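Local atomic coordinates of probable adhesion protein (Pseudomonas aeruginosa PAO1, PDB entry 6R3Z), a protein that probably serves as the solute-binding component of a metal-ion transporter, holding a divalent ion such as ferrous iron, manganese or nickel between two lobes. Residues 7-12 and 128-133; 41-46 and 71-76; 193-198 and 231-236. All blocks are in the same frame, centred on the assembly; numbering follows the deposited sequence.

Interaction 1 of 3, residues 7-12 and 128-133; sequences LRIGIT and RELGKL. With EDO (1,2-ethanediol), chain C.
Leu7 and Ile9 meet Leu130 and Leu133 where a helix lies against one face of a parallel beta sheet, the alpha/beta layering of the N-terminal lobe in this solute-binding protein. Strand 8-11 is an inner strand of that sheet, between 29-32 and 58-61, and residues 128-133 are the last turns of helix 116-133. Leu7 comes first, just ahead of the strand: its CD1 lies 4.1 Å from Leu130 CD2 and 4.4 Å from Leu133 CB, so one methyl spans two helix positions a turn apart. Ile9, two residues on, points to the same side. Its CG1 lies anti to the carbonyl carbon (chi1 -51°) and the chain continues extended to CD1, while CG2 is anti to the backbone N. Helix 14-24 covers the same side further along: its Val20 touches both Ile9 and Ile11. No hydrogen bond joins the two segments; 166 Å² is buried, and every side-chain contact across it is between aliphatic carbons. On the helix itself Glu129 OE2 takes a salt bridge from Lys132 NZ on its syn side, and OE1 a bond from a 1,2-ethanediol. The closest approach is end-on, with Ile9 CD1 3.7 Å from Leu130 CD2.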
ATOM      1  N   LEU A   7      17.426 -16.390   9.376  1.00 27.37           N
ATOM      2  CA  LEU A   7      17.256 -14.927   9.376  1.00 27.04           C
ATOM      3  C   LEU A   7      16.003 -14.459  10.106  1.00 28.28           C
ATOM      4  O   LEU A   7      14.936 -15.045   9.947  1.00 27.49           O
ATOM      5  CB  LEU A   7      17.152 -14.370   7.944  1.00 27.26           C
ATOM      6  CG  LEU A   7      18.390 -14.139   7.088  1.00 32.12           C
ATOM      7  CD1 LEU A   7      17.964 -13.481   5.768  1.00 32.07           C
ATOM      8  CD2 LEU A   7      19.379 -13.204   7.753  1.00 33.09           C
ATOM      9  N   ARG A   8      16.117 -13.359  10.852  1.00 25.93           N
ATOM     10  CA  ARG A   8      14.971 -12.722  11.494  1.00 24.97           C
ATOM     11  C   ARG A   8      14.825 -11.385  10.768  1.00 26.45           C
ATOM     12  O   ARG A   8      15.702 -10.522  10.871  1.00 26.92           O
ATOM     13  CB  ARG A   8      15.205 -12.557  13.014  1.00 25.75           C
ATOM     14  CG  ARG A   8      14.987 -13.886  13.746  1.00 28.03           C
ATOM     15  CD  ARG A   8      15.136 -13.846  15.270  1.00 33.06           C
ATOM     16  NE  ARG A   8      14.363 -12.774  15.913  1.00 32.38           N
ATOM     17  CZ  ARG A   8      13.071 -12.846  16.228  1.00 37.18           C
ATOM     18  NH1 ARG A   8      12.471 -11.825  16.828  1.00 31.55           N
ATOM     19  NH2 ARG A   8      12.371 -13.937  15.947  1.00 28.45           N
ATOM     20  N   ILE A   9      13.761 -11.258   9.973  1.00 23.07           N
ATOM     21  CA  ILE A   9      13.486 -10.106   9.095  1.00 21.90           C
ATOM     22  C   ILE A   9      12.348  -9.222   9.615  1.00 24.87           C
ATOM     23  O   ILE A   9      11.196  -9.658   9.687  1.00 25.07           O
ATOM     24  CB  ILE A   9      13.123 -10.628   7.675  1.00 23.59           C
ATOM     25  CG1 ILE A   9      14.155 -11.630   7.140  1.00 23.51           C
ATOM     26  CG2 ILE A   9      12.885  -9.456   6.684  1.00 23.19           C
ATOM     27  CD1 ILE A   9      13.526 -12.557   6.028  1.00 24.64           C
ATOM     28  N   GLY A  10      12.654  -7.962   9.856  1.00 21.99           N
ATOM     29  CA  GLY A  10      11.642  -7.014  10.278  1.00 21.34           C
ATOM     30  C   GLY A  10      10.919  -6.413   9.094  1.00 23.84           C
ATOM     31  O   GLY A  10      11.508  -6.228   8.027  1.00 23.92           O
ATOM     32  N   ILE A  11       9.617  -6.162   9.260  1.00 20.63           N
ATOM     33  CA  ILE A  11       8.748  -5.518   8.278  1.00 20.41           C
ATOM     34  C   ILE A  11       7.995  -4.379   8.958  1.00 23.82           C
ATOM     35  O   ILE A  11       7.860  -4.383  10.191  1.00 23.67           O
ATOM     36  CB  ILE A  11       7.815  -6.487   7.514  1.00 22.71           C
ATOM     37  CG1 ILE A  11       6.771  -7.161   8.455  1.00 23.80           C
ATOM     38  CG2 ILE A  11       8.625  -7.501   6.696  1.00 23.72           C
ATOM     39  CD1 ILE A  11       5.459  -6.312   8.688  1.00 23.15           C
ATOM     40  N   THR A  12       7.436  -3.449   8.166  1.00 21.72           N
ATOM     41  CA  THR A  12       6.801  -2.266   8.751  1.00 23.01           C
ATOM     42  C   THR A  12       5.298  -2.155   8.506  1.00 27.49           C
ATOM     43  O   THR A  12       4.585  -1.634   9.368  1.00 28.66           O
ATOM     44  CB  THR A  12       7.521  -0.990   8.272  1.00 27.97           C
ATOM     45  OG1 THR A  12       7.285  -0.835   6.875  1.00 24.94           O
ATOM     46  CG2 THR A  12       9.033  -1.017   8.541  1.00 24.71           C
ATOM     47  N   ARG A 128      16.247 -10.588  -3.954  1.00 23.73           N
ATOM     48  CA  ARG A 128      17.647 -10.469  -4.355  1.00 24.06           C
ATOM     49  C   ARG A 128      18.499 -10.083  -3.133  1.00 26.48           C
ATOM     50  O   ARG A 128      19.549 -10.690  -2.901  1.00 24.98           O
ATOM     51  CB  ARG A 128      17.796  -9.400  -5.451  1.00 23.74           C
ATOM     52  CG  ARG A 128      19.262  -9.156  -5.862  1.00 30.26           C
ATOM     53  CD  ARG A 128      19.374  -8.237  -7.052  1.00 38.11           C
ATOM     54  NE  ARG A 128      18.861  -8.887  -8.261  1.00 54.21           N
ATOM     55  CZ  ARG A 128      19.076  -8.453  -9.499  1.00 67.43           C
ATOM     56  NH1 ARG A 128      19.820  -7.374  -9.712  1.00 47.39           N
ATOM     57  NH2 ARG A 128      18.563  -9.106 -10.534  1.00 54.81           N
ATOM     58  N   GLU A 129      18.037  -9.085  -2.368  1.00 23.45           N
ATOM     59  CA  GLU A 129      18.764  -8.584  -1.200  1.00 22.82           C
ATOM     60  C   GLU A 129      18.812  -9.599  -0.050  1.00 26.82           C
ATOM     61  O   GLU A 129      19.863  -9.755   0.573  1.00 26.28           O
ATOM     62  CB  GLU A 129      18.228  -7.218  -0.751  1.00 23.34           C
ATOM     63  CG  GLU A 129      18.534  -6.096  -1.737  1.00 28.46           C
ATOM     64  CD  GLU A 129      20.000  -6.015  -2.143  1.00 48.09           C
ATOM     65  OE1 GLU A 129      20.864  -5.872  -1.249  1.00 34.81           O
ATOM     66  OE2 GLU A 129      20.286  -6.135  -3.355  1.00 38.77           O
ATOM     67  N   LEU A 130      17.694 -10.313   0.202  1.00 23.29           N
ATOM     68  CA  LEU A 130      17.664 -11.347   1.231  1.00 23.46           C
ATOM     69  C   LEU A 130      18.627 -12.481   0.840  1.00 27.95           C
ATOM     70  O   LEU A 130      19.331 -13.007   1.699  1.00 27.91           O
ATOM     71  CB  LEU A 130      16.253 -11.899   1.455  1.00 22.67           C
ATOM     72  CG  LEU A 130      15.294 -10.973   2.182  1.00 25.00           C
ATOM     73  CD1 LEU A 130      13.883 -11.546   2.165  1.00 24.63           C
ATOM     74  CD2 LEU A 130      15.759 -10.713   3.646  1.00 25.91           C
ATOM     75  N   GLY A 131      18.666 -12.808  -0.454  1.00 25.18           N
ATOM     76  CA  GLY A 131      19.567 -13.820  -0.993  1.00 25.26           C
ATOM     77  C   GLY A 131      21.033 -13.509  -0.752  1.00 30.49           C
ATOM     78  O   GLY A 131      21.828 -14.424  -0.495  1.00 31.69           O
ATOM     79  N   LYS A 132      21.409 -12.216  -0.838  1.00 26.34           N
ATOM     80  CA  LYS A 132      22.787 -11.774  -0.589  1.00 27.48           C
ATOM     81  C   LYS A 132      23.159 -11.926   0.901  1.00 32.48           C
ATOM     82  O   LYS A 132      24.298 -12.272   1.225  1.00 31.18           O
ATOM     83  CB  LYS A 132      23.004 -10.335  -1.052  1.00 29.25           C
ATOM     84  CG  LYS A 132      22.974 -10.148  -2.562  1.00 41.74           C
ATOM     85  CD  LYS A 132      23.028  -8.669  -2.894  1.00 48.38           C
ATOM     86  CE  LYS A 132      22.935  -8.395  -4.371  1.00 52.99           C
ATOM     87  NZ  LYS A 132      22.838  -6.934  -4.640  1.00 53.97           N
ATOM     88  N   LEU A 133      22.179 -11.717   1.793  1.00 30.63           N
ATOM     89  CA  LEU A 133      22.361 -11.858   3.238  1.00 31.30           C
ATOM     90  C   LEU A 133      22.368 -13.317   3.668  1.00 34.72           C
ATOM     91  O   LEU A 133      22.985 -13.645   4.679  1.00 36.69           O
ATOM     92  CB  LEU A 133      21.256 -11.096   3.999  1.00 30.92           C
ATOM     93  CG  LEU A 133      21.222  -9.565   3.801  1.00 36.35           C
ATOM     94  CD1 LEU A 133      19.942  -8.991   4.349  1.00 35.93           C
ATOM     95  CD2 LEU A 133      22.406  -8.874   4.503  1.00 40.40           C
TER
HETATM   96  C1  EDO C 402      21.319  -4.410   3.090  1.00 50.93           C
HETATM   97  O1  EDO C 402      21.256  -5.826   3.020  1.00 50.89           O
HETATM   98  C2  EDO C 402      21.306  -3.791   1.666  1.00 51.12           C
HETATM   99  O2  EDO C 402      20.138  -4.193   0.950  1.00 49.41           O

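Interaction 2 of 3, residues 41-46 and 71-76; sequences HAYEPR and ERMIAS. With NI (nickel (II) ion), chain B; EDO (1,2-ethanediol), chain G.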
ATOM      1  N   HIS A  41      -0.343   5.329  10.137  1.00 24.71           N
ATOM      2  CA  HIS A  41      -0.336   6.783   9.938  1.00 24.52           C
ATOM      3  C   HIS A  41      -0.224   7.545  11.266  1.00 29.86           C
ATOM      4  O   HIS A  41       0.275   8.664  11.279  1.00 29.88           O
ATOM      5  CB  HIS A  41      -1.596   7.253   9.210  1.00 24.85           C
ATOM      6  CG  HIS A  41      -1.745   6.645   7.848  1.00 25.59           C
ATOM      7  ND1 HIS A  41      -2.468   5.489   7.656  1.00 26.40           N
ATOM      8  CD2 HIS A  41      -1.186   7.011   6.669  1.00 26.21           C
ATOM      9  CE1 HIS A  41      -2.361   5.202   6.364  1.00 24.63           C
ATOM     10  NE2 HIS A  41      -1.601   6.099   5.734  1.00 24.94           N
ATOM     11  N   ALA A  42      -0.713   6.949  12.360  1.00 27.72           N
ATOM     12  CA  ALA A  42      -0.741   7.575  13.682  1.00 28.75           C
ATOM     13  C   ALA A  42       0.231   6.959  14.714  1.00 32.81           C
ATOM     14  O   ALA A  42       0.426   7.532  15.790  1.00 33.27           O
ATOM     15  CB  ALA A  42      -2.166   7.559  14.220  1.00 29.93           C
ATOM     16  N   TYR A  43       0.854   5.826  14.379  1.00 30.01           N
ATOM     17  CA  TYR A  43       1.775   5.113  15.261  1.00 30.51           C
ATOM     18  C   TYR A  43       2.972   5.936  15.711  1.00 36.78           C
ATOM     19  O   TYR A  43       3.710   6.488  14.885  1.00 36.32           O
ATOM     20  CB  TYR A  43       2.270   3.789  14.621  1.00 30.24           C
ATOM     21  CG  TYR A  43       3.333   3.106  15.463  1.00 29.82           C
ATOM     22  CD1 TYR A  43       2.982   2.256  16.511  1.00 29.85           C
ATOM     23  CD2 TYR A  43       4.691   3.335  15.231  1.00 30.09           C
ATOM     24  CE1 TYR A  43       3.954   1.648  17.305  1.00 29.31           C
ATOM     25  CE2 TYR A  43       5.669   2.748  16.026  1.00 31.31           C
ATOM     26  CZ  TYR A  43       5.296   1.919  17.077  1.00 36.51           C
ATOM     27  OH  TYR A  43       6.265   1.343  17.861  1.00 34.54           O
ATOM     28  N   GLU A  44       3.191   5.950  17.028  1.00 36.41           N
ATOM     29  CA  GLU A  44       4.331   6.602  17.659  1.00 37.19           C
ATOM     30  C   GLU A  44       5.237   5.525  18.276  1.00 40.11           C
ATOM     31  O   GLU A  44       4.729   4.671  19.016  1.00 39.06           O
ATOM     32  CB  GLU A  44       3.870   7.606  18.733  1.00 39.48           C
ATOM     33  CG  GLU A  44       4.175   9.042  18.356  1.00 54.72           C
ATOM     34  CD  GLU A  44       2.957   9.935  18.221  1.00 84.02           C
ATOM     35  OE1 GLU A  44       2.314  10.225  19.257  1.00 70.01           O
ATOM     36  OE2 GLU A  44       2.652  10.354  17.081  1.00 88.09           O
ATOM     37  N   PRO A  45       6.569   5.535  17.982  1.00 37.04           N
ATOM     38  CA  PRO A  45       7.468   4.510  18.570  1.00 36.62           C
ATOM     39  C   PRO A  45       7.295   4.259  20.075  1.00 38.32           C
ATOM     40  O   PRO A  45       7.249   5.202  20.861  1.00 37.59           O
ATOM     41  CB  PRO A  45       8.876   5.029  18.245  1.00 38.84           C
ATOM     42  CG  PRO A  45       8.701   5.897  17.031  1.00 42.98           C
ATOM     43  CD  PRO A  45       7.312   6.486  17.120  1.00 38.38           C
ATOM     44  N   ARG A  46       7.146   2.978  20.447  1.00 34.04           N
ATOM     45  CA  ARG A  46       7.020   2.479  21.821  1.00 34.05           C
ATOM     46  C   ARG A  46       8.317   1.749  22.169  1.00 34.69           C
ATOM     47  O   ARG A  46       8.870   1.054  21.301  1.00 32.63           O
ATOM     48  CB  ARG A  46       5.854   1.471  21.957  1.00 35.58           C
ATOM     49  CG  ARG A  46       4.483   1.928  21.431  1.00 44.95           C
ATOM     50  CD  ARG A  46       3.373   0.920  21.730  1.00 46.97           C
ATOM     51  NE  ARG A  46       3.718  -0.450  21.318  1.00 42.62           N
ATOM     52  CZ  ARG A  46       3.229  -1.554  21.878  1.00 55.51           C
ATOM     53  NH1 ARG A  46       2.341  -1.472  22.866  1.00 41.44           N
ATOM     54  NH2 ARG A  46       3.634  -2.749  21.465  1.00 35.57           N
ATOM     55  N   GLU A  71      12.691   4.086  10.650  1.00 26.61           N
ATOM     56  CA  GLU A  71      14.060   4.631  10.688  1.00 27.64           C
ATOM     57  C   GLU A  71      14.372   5.220  12.066  1.00 32.26           C
ATOM     58  O   GLU A  71      15.493   5.069  12.551  1.00 30.69           O
ATOM     59  CB  GLU A  71      14.261   5.717   9.626  1.00 29.80           C
ATOM     60  CG  GLU A  71      14.300   5.209   8.192  1.00 41.04           C
ATOM     61  CD  GLU A  71      14.369   6.346   7.188  1.00 62.00           C
ATOM     62  OE1 GLU A  71      15.342   7.133   7.239  1.00 51.15           O
ATOM     63  OE2 GLU A  71      13.438   6.464   6.361  1.00 56.03           O
ATOM     64  N   ARG A  72      13.376   5.898  12.691  1.00 29.47           N
ATOM     65  CA  ARG A  72      13.538   6.489  14.022  1.00 28.80           C
ATOM     66  C   ARG A  72      13.685   5.370  15.068  1.00 30.31           C
ATOM     67  O   ARG A  72      14.561   5.446  15.938  1.00 29.18           O
ATOM     68  CB  ARG A  72      12.363   7.427  14.362  1.00 31.03           C
ATOM     69  CG  ARG A  72      12.332   8.704  13.520  1.00 39.44           C
ATOM     70  CD  ARG A  72      11.265   9.685  14.002  1.00 43.91           C
ATOM     71  NE  ARG A  72       9.933   9.384  13.459  1.00 48.21           N
ATOM     72  CZ  ARG A  72       9.456   9.856  12.308  1.00 68.14           C
ATOM     73  NH1 ARG A  72       8.236   9.526  11.904  1.00 58.67           N
ATOM     74  NH2 ARG A  72      10.199  10.653  11.546  1.00 58.41           N
ATOM     75  N   MET A  73      12.868   4.302  14.939  1.00 25.81           N
ATOM     76  CA  MET A  73      12.927   3.144  15.835  1.00 25.61           C
ATOM     77  C   MET A  73      14.305   2.482  15.759  1.00 27.99           C
ATOM     78  O   MET A  73      14.867   2.152  16.804  1.00 28.57           O
ATOM     79  CB  MET A  73      11.834   2.116  15.489  1.00 27.41           C
ATOM     80  CG  MET A  73      10.423   2.562  15.813  1.00 30.80           C
ATOM     81  SD  MET A  73       9.223   1.407  15.087  1.00 34.17           S
ATOM     82  CE  MET A  73       9.476  -0.062  16.118  1.00 31.44           C
ATOM     83  N   ILE A  74      14.849   2.287  14.519  1.00 24.16           N
ATOM     84  CA  ILE A  74      16.175   1.677  14.308  1.00 24.57           C
ATOM     85  C   ILE A  74      17.276   2.539  14.971  1.00 29.97           C
ATOM     86  O   ILE A  74      18.167   2.000  15.643  1.00 29.36           O
ATOM     87  CB  ILE A  74      16.433   1.436  12.793  1.00 26.52           C
ATOM     88  CG1 ILE A  74      15.506   0.297  12.281  1.00 26.24           C
ATOM     89  CG2 ILE A  74      17.928   1.122  12.504  1.00 28.02           C
ATOM     90  CD1 ILE A  74      15.353   0.208  10.748  1.00 27.35           C
ATOM     91  N   ALA A  75      17.189   3.873  14.790  1.00 27.19           N
ATOM     92  CA  ALA A  75      18.154   4.830  15.347  1.00 28.54           C
ATOM     93  C   ALA A  75      18.203   4.784  16.885  1.00 32.62           C
ATOM     94  O   ALA A  75      19.275   4.980  17.472  1.00 33.18           O
ATOM     95  CB  ALA A  75      17.811   6.241  14.868  1.00 29.40           C
ATOM     96  N   SER A  76      17.046   4.492  17.518  1.00 29.18           N
ATOM     97  CA  SER A  76      16.843   4.410  18.976  1.00 30.28           C
ATOM     98  C   SER A  76      17.106   3.014  19.565  1.00 34.07           C
ATOM     99  O   SER A  76      17.096   2.853  20.788  1.00 33.49           O
ATOM    100  CB  SER A  76      15.424   4.857  19.332  1.00 33.90           C
ATOM    101  OG  SER A  76      15.165   6.191  18.925  1.00 39.45           O
TER
HETATM  102 NI    NI B 401      -1.208   6.124   3.584  1.00 22.78          NI
HETATM  103  C1  EDO G 406       0.465  10.209   8.246  1.00 56.90           C
HETATM  104  O1  EDO G 406       1.748   9.609   8.165  1.00 55.01           O
HETATM  105  C2  EDO G 406       0.546  11.488   9.115  1.00 59.37           C
HETATM  106  O2  EDO G 406      -0.492  11.474  10.083  1.00 60.74           O
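Met73 reaches out from helix 68-76 to a loop that carries a metal ligand, and meets Tyr43 and Pro45 there. Its CG is anti to the carbonyl carbon and the chain runs extended to SD before bending at chi3, which brings the sulfur to the tyrosine ring and CE near the hydroxyl. SD lies 3.9 Å from Tyr43 CE2 and 5.2 Å from the ring centroid, 70° off the ring normal, an oblique Met-aromatic contact. CE stands 3.9 Å from Tyr43 OH. Nearer the helix backbone, Met73 CG packs at 3.8 Å from Pro45 CB, the two side chains crossing at a slant.

The loop belongs to the N-terminal lobe of a cluster 9 solute-binding protein, and its His41 end lines the metal cleft. Tyr43 meets the sulfur because its CG is anti to the backbone N (chi1 174°). Its hydroxyl bonds to Asp49 OD2 and also accepts the backbone N-H of Arg46, at 3.2 Å and 154°. Arg46 is the N-cap of helix 47-53, so the phenol links the loop to the start of that helix, whose Ile50 and Ile53 also touch Met73. At the other end of the loop, His41 NE2 binds nickel at 2.2 Å, alongside His66, His111, His177, His199 and His250. His41 ND1 is hydrogen-bonded to Asn39 OD1, which with the nickel bond fixes the rotation of the imidazole.

Interaction 3 of 3, residues 193-198 and 231-236; sequences AVVEPA and STYVET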
ATOM      1  N   ALA A 193      -8.751  14.537  -7.819  1.00 22.41           N
ATOM      2  CA  ALA A 193      -8.636  15.227  -6.541  1.00 23.34           C
ATOM      3  C   ALA A 193      -8.538  14.267  -5.366  1.00 23.92           C
ATOM      4  O   ALA A 193      -9.167  13.219  -5.376  1.00 21.26           O
ATOM      5  CB  ALA A 193      -9.843  16.156  -6.351  1.00 24.84           C
ATOM      6  N   VAL A 194      -7.779  14.668  -4.333  1.00 19.73           N
ATOM      7  CA  VAL A 194      -7.614  13.924  -3.075  1.00 19.34           C
ATOM      8  C   VAL A 194      -8.160  14.863  -1.978  1.00 22.45           C
ATOM      9  O   VAL A 194      -7.744  16.028  -1.882  1.00 21.61           O
ATOM     10  CB  VAL A 194      -6.129  13.504  -2.840  1.00 23.19           C
ATOM     11  CG1 VAL A 194      -5.929  12.897  -1.449  1.00 23.58           C
ATOM     12  CG2 VAL A 194      -5.651  12.534  -3.928  1.00 22.76           C
ATOM     13  N   VAL A 195      -9.127  14.370  -1.192  1.00 20.30           N
ATOM     14  CA  VAL A 195      -9.790  15.170  -0.154  1.00 20.81           C
ATOM     15  C   VAL A 195      -8.826  15.553   0.977  1.00 23.66           C
ATOM     16  O   VAL A 195      -8.834  16.715   1.403  1.00 23.44           O
ATOM     17  CB  VAL A 195     -11.097  14.503   0.357  1.00 24.27           C
ATOM     18  CG1 VAL A 195     -11.818  15.390   1.383  1.00 24.09           C
ATOM     19  CG2 VAL A 195     -12.021  14.152  -0.812  1.00 23.99           C
ATOM     20  N   GLU A 196      -8.021  14.599   1.468  1.00 21.15           N
ATOM     21  CA  GLU A 196      -7.050  14.904   2.532  1.00 21.06           C
ATOM     22  C   GLU A 196      -5.993  15.887   1.976  1.00 23.64           C
ATOM     23  O   GLU A 196      -5.384  15.621   0.935  1.00 22.59           O
ATOM     24  CB  GLU A 196      -6.383  13.628   3.031  1.00 20.90           C
ATOM     25  CG  GLU A 196      -7.310  12.818   3.922  1.00 22.54           C
ATOM     26  CD  GLU A 196      -6.693  11.605   4.589  1.00 38.14           C
ATOM     27  OE1 GLU A 196      -5.606  11.153   4.164  1.00 24.01           O
ATOM     28  OE2 GLU A 196      -7.303  11.111   5.559  1.00 30.25           O
ATOM     29  N   PRO A 197      -5.803  17.052   2.617  1.00 22.80           N
ATOM     30  CA  PRO A 197      -4.838  18.038   2.065  1.00 22.92           C
ATOM     31  C   PRO A 197      -3.380  17.569   2.032  1.00 27.21           C
ATOM     32  O   PRO A 197      -2.574  18.102   1.259  1.00 28.53           O
ATOM     33  CB  PRO A 197      -5.034  19.273   2.948  1.00 24.80           C
ATOM     34  CG  PRO A 197      -5.626  18.743   4.236  1.00 28.89           C
ATOM     35  CD  PRO A 197      -6.477  17.558   3.829  1.00 24.27           C
ATOM     36  N   ALA A 198      -3.044  16.584   2.877  1.00 24.06           N
ATOM     37  CA  ALA A 198      -1.714  15.955   2.950  1.00 23.58           C
ATOM     38  C   ALA A 198      -1.906  14.550   3.494  1.00 25.50           C
ATOM     39  O   ALA A 198      -2.957  14.251   4.079  1.00 24.30           O
ATOM     40  CB  ALA A 198      -0.787  16.749   3.876  1.00 24.54           C
ATOM     41  N   SER A 231     -13.232   7.856   7.775  1.00 28.03           N
ATOM     42  CA  SER A 231     -13.483   9.224   8.242  1.00 28.79           C
ATOM     43  C   SER A 231     -14.984   9.482   8.352  1.00 33.59           C
ATOM     44  O   SER A 231     -15.754   9.040   7.500  1.00 33.12           O
ATOM     45  CB  SER A 231     -12.839  10.221   7.282  1.00 32.88           C
ATOM     46  OG  SER A 231     -11.423  10.162   7.363  1.00 37.81           O
ATOM     47  N   THR A 232     -15.388  10.266   9.365  1.00 34.00           N
ATOM     48  CA  THR A 232     -16.798  10.564   9.652  1.00 34.70           C
ATOM     49  C   THR A 232     -17.487  11.556   8.681  1.00 36.97           C
ATOM     50  O   THR A 232     -18.708  11.654   8.716  1.00 37.91           O
ATOM     51  CB  THR A 232     -16.948  11.045  11.113  1.00 45.31           C
ATOM     52  OG1 THR A 232     -16.117  12.187  11.322  1.00 45.35           O
ATOM     53  CG2 THR A 232     -16.600   9.958  12.130  1.00 45.57           C
ATOM     54  N   TYR A 233     -16.735  12.277   7.830  1.00 31.37           N
ATOM     55  CA  TYR A 233     -17.304  13.275   6.910  1.00 29.91           C
ATOM     56  C   TYR A 233     -17.648  12.772   5.489  1.00 32.77           C
ATOM     57  O   TYR A 233     -18.093  13.567   4.649  1.00 32.53           O
ATOM     58  CB  TYR A 233     -16.369  14.487   6.820  1.00 29.14           C
ATOM     59  CG  TYR A 233     -15.002  14.161   6.254  1.00 26.04           C
ATOM     60  CD1 TYR A 233     -14.784  14.128   4.878  1.00 26.78           C
ATOM     61  CD2 TYR A 233     -13.925  13.884   7.094  1.00 25.52           C
ATOM     62  CE1 TYR A 233     -13.530  13.838   4.352  1.00 25.47           C
ATOM     63  CE2 TYR A 233     -12.651  13.643   6.577  1.00 25.94           C
ATOM     64  CZ  TYR A 233     -12.470  13.577   5.202  1.00 26.70           C
ATOM     65  OH  TYR A 233     -11.234  13.307   4.663  1.00 28.42           O
ATOM     66  N   VAL A 234     -17.413  11.489   5.199  1.00 29.17           N
ATOM     67  CA  VAL A 234     -17.660  10.931   3.867  1.00 30.03           C
ATOM     68  C   VAL A 234     -19.162  11.013   3.473  1.00 34.55           C
ATOM     69  O   VAL A 234     -19.462  11.355   2.324  1.00 33.40           O
ATOM     70  CB  VAL A 234     -17.050   9.504   3.721  1.00 34.12           C
ATOM     71  CG1 VAL A 234     -17.400   8.884   2.374  1.00 34.18           C
ATOM     72  CG2 VAL A 234     -15.528   9.558   3.895  1.00 34.07           C
ATOM     73  N   GLU A 235     -20.088  10.798   4.443  1.00 34.43           N
ATOM     74  CA  GLU A 235     -21.536  10.866   4.217  1.00 35.49           C
ATOM     75  C   GLU A 235     -21.926  12.260   3.712  1.00 39.54           C
ATOM     76  O   GLU A 235     -22.719  12.368   2.781  1.00 39.46           O
ATOM     77  CB  GLU A 235     -22.300  10.493   5.496  1.00 37.89           C
ATOM     78  CG  GLU A 235     -23.774  10.181   5.294  1.00 52.82           C
ATOM     79  CD  GLU A 235     -24.503   9.801   6.569  1.00 81.35           C
ATOM     80  OE1 GLU A 235     -24.178   8.741   7.153  1.00 83.98           O
ATOM     81  OE2 GLU A 235     -25.403  10.564   6.987  1.00 77.11           O
ATOM     82  N   THR A 236     -21.307  13.307   4.283  1.00 35.91           N
ATOM     83  CA  THR A 236     -21.498  14.708   3.909  1.00 35.91           C
ATOM     84  C   THR A 236     -21.072  14.926   2.454  1.00 38.05           C
ATOM     85  O   THR A 236     -21.819  15.560   1.703  1.00 37.60           O
ATOM     86  CB  THR A 236     -20.774  15.635   4.899  1.00 45.42           C
ATOM     87  OG1 THR A 236     -21.174  15.291   6.232  1.00 46.05           O
ATOM     88  CG2 THR A 236     -21.057  17.120   4.634  1.00 43.91           C
TER
HETATM   89  O   HOH W   1      -9.623  12.062   6.421  1.00 31.14           O
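A small buried contact with a polar edge bridged by one water joins two loops of the C-terminal lobe, beyond the strand ends of its parallel alpha/beta sheet. Residues 193-198 leave the edge strand 193-194, and residues 231-236 form a type I turn from Ser231 to Val234 that leads into helix 234-241. Only 113 Å² is buried between them, and no direct hydrogen bond crosses.

The apolar half is Val195 against Tyr233. Val195 CG1, placed anti to the backbone N (chi1 -177°), comes obliquely within 3.8 Å of Tyr233 CE1. Tyr233 has its CG between the backbone N and the carbonyl carbon (chi1 63°), and the ring extends from the turn toward the valine. Leu208 of helix 205-217 touches both side chains.

The polar half is built on Glu196, whose chain is extended beyond CG and crosses the tyrosine at about a right angle, with carboxylate and ring planes 45° apart. Its CG is 4.0 Å from Tyr233 OH. Its OE1 makes weak hydrogen bonds to Gly200 N and to ND1 of the nickel ligand His177, a second-shell role consistent with orienting that imidazole. One water completes the link: it donates to Glu196 OE2 at 2.7 Å and is hydrogen-bonded to Ser231 OG at 2.8 Å and Tyr233 OH at 2.7 Å.

In the fold
The three contacts share no helix or strand. Interactions 1 and 2 both belong to the N-terminal lobe, with 41-46/71-76 nested in the chain between the segments of interaction 1. Interaction 3 lies in the other lobe, its centre 37 Å from that of interaction 1. Interaction 1 is partly buried aliphatic packing away from the metal site, whereas interactions 2 and 3 are buried and each includes a tyrosine. In interaction 2 a methionine is met by the ring at its sulfur and by a proline at CG; in interaction 3 a valine meets the ring while a water bridges hydroxyl, carboxylate and serine. The loop of interaction 2 also carries a first-shell histidine; interaction 3's carboxylate is second-shell, weakly hydrogen-bonded.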